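Local coordinates for Rab5 protein, putative (Plasmodium falciparum, PDB 3CLV), which is a putative Rab5-type small G protein of the Ras family, with guanosine-5'-diphosphate bound in its nucleotide pocket, at residues A[26-31]-A[43-48]; A[112-117]-A[139-144]. All blocks are in the same frame, centred on the assembly; numbering follows the deposited sequence.

Interaction 1. Residues A[26-31]-A[43-48]; sequences RLTKDT and SFCTYV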
loop_
_atom_site.group_PDB
_atom_site.type_symbol
_atom_site.label_atom_id
_atom_site.label_comp_id
_atom_site.label_asym_id
_atom_site.label_seq_id
_atom_site.Cartn_x
_atom_site.Cartn_y
_atom_site.Cartn_z
ATOM N N ARG A 26 -22.658 3.602 0.390
ATOM C CA ARG A 26 -23.417 4.845 0.278
ATOM C C ARG A 26 -22.621 5.809 -0.592
ATOM O O ARG A 26 -23.163 6.402 -1.520
ATOM C CB ARG A 26 -23.647 5.430 1.675
ATOM C CG ARG A 26 -24.440 6.712 1.739
ATOM C CD ARG A 26 -25.889 6.366 2.034
ATOM N NE ARG A 26 -26.672 6.402 0.833
ATOM C CZ ARG A 26 -27.975 6.169 0.770
ATOM N NH1 ARG A 26 -28.676 5.835 1.855
ATOM N NH2 ARG A 26 -28.563 6.268 -0.398
ATOM N N LEU A 27 -21.322 5.917 -0.318
ATOM C CA LEU A 27 -20.451 6.797 -1.092
ATOM C C LEU A 27 -20.411 6.433 -2.573
ATOM O O LEU A 27 -20.599 7.304 -3.434
ATOM C CB LEU A 27 -19.034 6.832 -0.504
ATOM C CG LEU A 27 -18.054 7.734 -1.247
ATOM C CD1 LEU A 27 -18.338 9.188 -0.882
ATOM C CD2 LEU A 27 -16.612 7.329 -0.920
ATOM N N THR A 28 -20.204 5.154 -2.872
ATOM C CA THR A 28 -19.912 4.741 -4.238
ATOM C C THR A 28 -21.123 4.292 -5.054
ATOM O O THR A 28 -21.104 4.354 -6.293
ATOM C CB THR A 28 -18.808 3.675 -4.270
ATOM O OG1 THR A 28 -19.251 2.500 -3.571
ATOM C CG2 THR A 28 -17.542 4.234 -3.591
ATOM N N LYS A 29 -22.180 3.860 -4.371
ATOM C CA LYS A 29 -23.325 3.282 -5.056
ATOM C C LYS A 29 -24.665 3.856 -4.565
ATOM O O LYS A 29 -25.738 3.408 -4.990
ATOM C CB LYS A 29 -23.266 1.754 -4.942
ATOM C CG LYS A 29 -22.081 1.147 -5.700
ATOM C CD LYS A 29 -21.896 -0.341 -5.436
ATOM C CE LYS A 29 -20.789 -0.931 -6.326
ATOM N NZ LYS A 29 -20.607 -2.404 -6.118
ATOM N N ASP A 30 -24.591 4.861 -3.689
ATOM C CA ASP A 30 -25.762 5.552 -3.152
ATOM C C ASP A 30 -26.827 4.572 -2.640
ATOM O O ASP A 30 -28.024 4.715 -2.938
ATOM C CB ASP A 30 -26.321 6.527 -4.193
ATOM C CG ASP A 30 -27.258 7.548 -3.599
ATOM O OD1 ASP A 30 -27.134 7.876 -2.401
ATOM O OD2 ASP A 30 -28.137 8.016 -4.351
ATOM N N THR A 31 -26.365 3.580 -1.876
ATOM C CA THR A 31 -27.176 2.456 -1.428
ATOM C C THR A 31 -26.838 2.127 0.017
ATOM O O THR A 31 -25.687 2.268 0.433
ATOM C CB THR A 31 -26.899 1.183 -2.296
ATOM O OG1 THR A 31 -27.457 1.374 -3.588
ATOM C CG2 THR A 31 -27.548 -0.059 -1.693
ATOM N N SER A 43 -10.474 -5.261 0.596
ATOM C CA SER A 43 -11.566 -4.345 0.276
ATOM C C SER A 43 -11.032 -2.985 -0.169
ATOM O O SER A 43 -10.537 -2.219 0.661
ATOM C CB SER A 43 -12.487 -4.197 1.487
ATOM O OG SER A 43 -13.610 -3.395 1.196
ATOM N N PHE A 44 -11.119 -2.700 -1.473
ATOM C CA PHE A 44 -10.673 -1.420 -2.032
ATOM C C PHE A 44 -11.759 -0.757 -2.862
ATOM O O PHE A 44 -12.609 -1.445 -3.458
ATOM C CB PHE A 44 -9.484 -1.596 -2.987
ATOM C CG PHE A 44 -8.397 -2.500 -2.483
ATOM C CD1 PHE A 44 -7.559 -2.099 -1.440
ATOM C CD2 PHE A 44 -8.169 -3.736 -3.101
ATOM C CE1 PHE A 44 -6.518 -2.939 -0.991
ATOM C CE2 PHE A 44 -7.125 -4.574 -2.674
ATOM C CZ PHE A 44 -6.299 -4.172 -1.621
ATOM N N CYS A 45 -11.692 0.572 -2.925
ATOM C CA CYS A 45 -12.543 1.353 -3.824
ATOM C C CYS A 45 -11.905 2.711 -4.076
ATOM O O CYS A 45 -11.022 3.144 -3.348
ATOM C CB CYS A 45 -13.965 1.522 -3.265
ATOM S SG CYS A 45 -14.167 2.823 -2.040
ATOM N N THR A 46 -12.335 3.369 -5.149
ATOM C CA THR A 46 -11.841 4.718 -5.443
ATOM C C THR A 46 -12.987 5.739 -5.440
ATOM O O THR A 46 -14.159 5.378 -5.556
ATOM C CB THR A 46 -11.006 4.783 -6.742
ATOM O OG1 THR A 46 -11.831 4.461 -7.872
ATOM C CG2 THR A 46 -9.857 3.791 -6.688
ATOM N N TYR A 47 -12.642 7.007 -5.264
ATOM C CA TYR A 47 -13.630 8.059 -5.258
ATOM C C TYR A 47 -12.941 9.356 -5.604
ATOM O O TYR A 47 -11.830 9.630 -5.129
ATOM C CB TYR A 47 -14.323 8.159 -3.896
ATOM C CG TYR A 47 -15.436 9.176 -3.879
ATOM C CD1 TYR A 47 -16.637 8.924 -4.558
ATOM C CD2 TYR A 47 -15.286 10.393 -3.212
ATOM C CE1 TYR A 47 -17.661 9.841 -4.557
ATOM C CE2 TYR A 47 -16.315 11.329 -3.201
ATOM C CZ TYR A 47 -17.500 11.040 -3.882
ATOM O OH TYR A 47 -18.539 11.937 -3.913
ATOM N N VAL A 48 -13.595 10.151 -6.447
ATOM C CA VAL A 48 -13.012 11.402 -6.897
ATOM C C VAL A 48 -13.832 12.570 -6.372
ATOM O O VAL A 48 -15.055 12.580 -6.477
ATOM C CB VAL A 48 -12.939 11.462 -8.434
ATOM C CG1 VAL A 48 -12.334 12.788 -8.886
ATOM C CG2 VAL A 48 -12.139 10.286 -8.978
#

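Interaction 2. Residues A[112-117]-A[139-144]; sequences LYYRGA and VNQLKI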
loop_
_atom_site.group_PDB
_atom_site.type_symbol
_atom_site.label_atom_id
_atom_site.label_comp_id
_atom_site.label_asym_id
_atom_site.label_seq_id
_atom_site.Cartn_x
_atom_site.Cartn_y
_atom_site.Cartn_z
ATOM N N LEU A 112 0.145 -2.649 6.635
ATOM C CA LEU A 112 0.015 -2.656 5.173
ATOM C C LEU A 112 -1.014 -1.618 4.737
ATOM O O LEU A 112 -0.894 -1.037 3.660
ATOM C CB LEU A 112 -0.403 -4.051 4.682
ATOM C CG LEU A 112 0.563 -5.203 5.009
ATOM C CD1 LEU A 112 -0.118 -6.540 4.727
ATOM C CD2 LEU A 112 1.881 -5.102 4.220
ATOM N N TYR A 113 -2.019 -1.396 5.589
ATOM C CA TYR A 113 -3.067 -0.388 5.333
ATOM C C TYR A 113 -2.596 1.033 5.602
ATOM O O TYR A 113 -2.988 1.950 4.886
ATOM C CB TYR A 113 -4.357 -0.677 6.131
ATOM C CG TYR A 113 -5.075 -1.923 5.668
ATOM C CD1 TYR A 113 -4.652 -3.195 6.093
ATOM C CD2 TYR A 113 -6.183 -1.839 4.826
ATOM C CE1 TYR A 113 -5.293 -4.348 5.658
ATOM C CE2 TYR A 113 -6.831 -2.982 4.376
ATOM C CZ TYR A 113 -6.381 -4.233 4.804
ATOM O OH TYR A 113 -7.021 -5.370 4.357
ATOM N N TYR A 114 -1.776 1.212 6.636
ATOM C CA TYR A 114 -1.255 2.528 7.009
ATOM C C TYR A 114 -0.142 3.048 6.125
ATOM O O TYR A 114 -0.079 4.253 5.879
ATOM C CB TYR A 114 -0.688 2.518 8.437
ATOM C CG TYR A 114 -1.651 2.159 9.528
ATOM C CD1 TYR A 114 -3.037 2.201 9.330
ATOM C CD2 TYR A 114 -1.173 1.811 10.793
ATOM C CE1 TYR A 114 -3.930 1.881 10.366
ATOM C CE2 TYR A 114 -2.047 1.505 11.835
ATOM C CZ TYR A 114 -3.419 1.538 11.613
ATOM O OH TYR A 114 -4.267 1.209 12.655
ATOM N N ARG A 115 0.774 2.158 5.713
ATOM C CA ARG A 115 1.995 2.578 5.015
ATOM C C ARG A 115 1.734 3.332 3.715
ATOM O O ARG A 115 1.067 2.819 2.811
ATOM C CB ARG A 115 2.930 1.397 4.750
ATOM C CG ARG A 115 4.332 1.875 4.471
ATOM C CD ARG A 115 5.300 0.749 4.425
ATOM N NE ARG A 115 6.617 1.209 3.986
ATOM C CZ ARG A 115 7.621 1.529 4.809
ATOM N NH1 ARG A 115 7.480 1.415 6.129
ATOM N NH2 ARG A 115 8.785 1.914 4.307
ATOM N N GLY A 116 2.248 4.557 3.649
ATOM C CA GLY A 116 2.085 5.398 2.471
ATOM C C GLY A 116 0.705 6.023 2.320
ATOM O O GLY A 116 0.403 6.591 1.277
ATOM N N ALA A 117 -0.145 5.905 3.340
ATOM C CA ALA A 117 -1.468 6.537 3.281
ATOM C C ALA A 117 -1.336 8.036 3.515
ATOM O O ALA A 117 -0.556 8.475 4.372
ATOM C CB ALA A 117 -2.423 5.921 4.301
ATOM N N VAL A 139 -6.001 6.471 16.655
ATOM C CA VAL A 139 -5.533 7.834 16.386
ATOM C C VAL A 139 -4.122 8.046 16.956
ATOM O O VAL A 139 -3.243 8.572 16.267
ATOM C CB VAL A 139 -6.513 8.898 16.927
ATOM C CG1 VAL A 139 -5.862 10.294 16.974
ATOM C CG2 VAL A 139 -7.842 8.916 16.107
ATOM N N ASN A 140 -3.914 7.612 18.199
ATOM C CA ASN A 140 -2.590 7.666 18.838
ATOM C C ASN A 140 -1.512 6.900 18.084
ATOM O O ASN A 140 -0.409 7.398 17.906
ATOM C CB ASN A 140 -2.682 7.245 20.320
ATOM C CG ASN A 140 -3.432 8.261 21.162
ATOM O OD1 ASN A 140 -3.401 9.458 20.884
ATOM N ND2 ASN A 140 -4.118 7.788 22.188
ATOM N N GLN A 141 -1.847 5.701 17.597
ATOM C CA GLN A 141 -0.926 4.918 16.780
ATOM C C GLN A 141 -0.603 5.626 15.476
ATOM O O GLN A 141 0.551 5.660 15.041
ATOM C CB GLN A 141 -1.533 3.561 16.417
ATOM C CG GLN A 141 -1.502 2.513 17.477
ATOM C CD GLN A 141 -1.925 1.140 16.940
ATOM O OE1 GLN A 141 -2.625 1.033 15.928
ATOM N NE2 GLN A 141 -1.475 0.089 17.610
ATOM N N LEU A 142 -1.631 6.168 14.827
ATOM C CA LEU A 142 -1.424 6.846 13.544
ATOM C C LEU A 142 -0.566 8.111 13.669
ATOM O O LEU A 142 0.337 8.344 12.843
ATOM C CB LEU A 142 -2.761 7.184 12.879
ATOM C CG LEU A 142 -3.586 6.048 12.271
ATOM C CD1 LEU A 142 -5.051 6.489 12.232
ATOM C CD2 LEU A 142 -3.091 5.719 10.869
ATOM N N LYS A 143 -0.829 8.914 14.696
ATOM C CA LYS A 143 -0.034 10.135 14.948
ATOM C C LYS A 143 1.455 9.852 15.112
ATOM O O LYS A 143 2.282 10.648 14.700
ATOM C CB LYS A 143 -0.566 10.916 16.157
ATOM C CG LYS A 143 -1.987 11.406 15.942
ATOM C CD LYS A 143 -2.535 12.158 17.130
ATOM C CE LYS A 143 -2.692 13.618 16.801
ATOM N NZ LYS A 143 -1.401 14.352 16.625
ATOM N N ILE A 144 1.791 8.708 15.683
ATOM C CA ILE A 144 3.189 8.278 15.777
ATOM C C ILE A 144 3.749 7.695 14.488
ATOM O O ILE A 144 4.902 7.974 14.107
ATOM C CB ILE A 144 3.385 7.304 16.963
ATOM C CG1 ILE A 144 3.490 8.128 18.252
ATOM C CG2 ILE A 144 4.656 6.463 16.793
ATOM C CD1 ILE A 144 3.054 7.418 19.493
#

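Interaction 1. Residues A[26-31]-A[43-48]
L27 of helix 20-29 lies against the phenol ring of Y47 on strand 43-50, in the Ras-like P-loop fold, where the first helix packs against the edge strand of the central sheet. The contact is made mainly of apolar side chains; no hydrogen bond runs between 26-31 and 43-48.

A CH-pi contact carries most of it. CD1 of L27 sits 3.6 Å from the centroid of the Y47 ring, only 12° off the ring normal, and so stands over the middle of one face. The other methyl, CD2, covers the root of the ring, 3.7 Å from Y47 CG, so the forked end of the leucine spans the face from CB side to hydroxyl side. Y47 swings its ring under this fork with CG anti to the backbone N (chi1 -176°). Helix 191-206 closes the neighbourhood, with I191 and F195 touching L27 and K192 touching Y47.

The next residue, T28, uses its methyl. CG2 of T28 lies 4.1 Å from the backbone O of T46, whose CB points away from the helix. The hydroxyl of T28 is engaged within its helix, hydrogen-bonded to V24 O. Strand 43-50 is hydrogen-bonded to strand 92-99 through C45 with I97 and Y47 with F95.

Two polar links lie within 26-31 itself. T31 OG1 donates to K29 O over 3.0 Å, and D30, which leaves the helix with positive phi, forms a salt bridge with R26. There R26 NH2 meets D30 OD1 at 2.9 Å from above the carboxylate plane, with an N-H...O angle of 152°.

Interaction 2. Residues A[112-117]-A[139-144]
Y114, at the end of the short helix 110-114, meets L142 and Q141 of helix 129-145, two helices that pack together on one side of the Ras-type central sheet. Y114 has the most surface buried here. Its CB points toward the longer helix, and the ring reaches out to cross both opposing side chains at about a right angle.

L142 takes the face of the ring. Its CD2 lies 3.9 Å from the ring centroid and 14° off the normal, a CH-pi contact displaced toward the rim at CD1, which is 3.8 Å away. The leucine's CB does not head for Y114; with CG anti to the carbonyl carbon (chi1 -73°), its branched end is what comes nearer. L142 also touches A120, V122 and I150 of the sheet, while Y114 rests on V11 and L13, so the pair fills a layer between helices and strands.

Beyond Y114 the chain leaves the helix in a type II beta turn, closed by A117 N bonding to Y114 O. That carbonyl also accepts a hydrogen bond from the hydroxyl of Y148, a residue that itself touches L142.

Q141, exposed to solvent, comes to the rim of the ring with its amide plane turned 79° from it. Its OE1 lies near the ring plane, 3.7 Å from Y114 OH.

Overall arrangement
Interaction 1 packs helix 20-29 against the edge strand 43-50, whereas interaction 2 lies over the inner strands 8-13, 119-125 and 149-155; in the Ras fold these two groups of helices lie on opposite faces of the sheet. Their centres are 22 Å apart and their nearest atoms about 5 Å, without touching. Neither reaches the bound GDP, which is about 11 Å from the L27 side chain and about 14 Å from that of Y114. The two regions meet across the dimer instead: R115 of the second subunit packs on F44 and T46 of this chain, and R115 of this chain forms, through NE, a salt bridge with D96 of the second subunit.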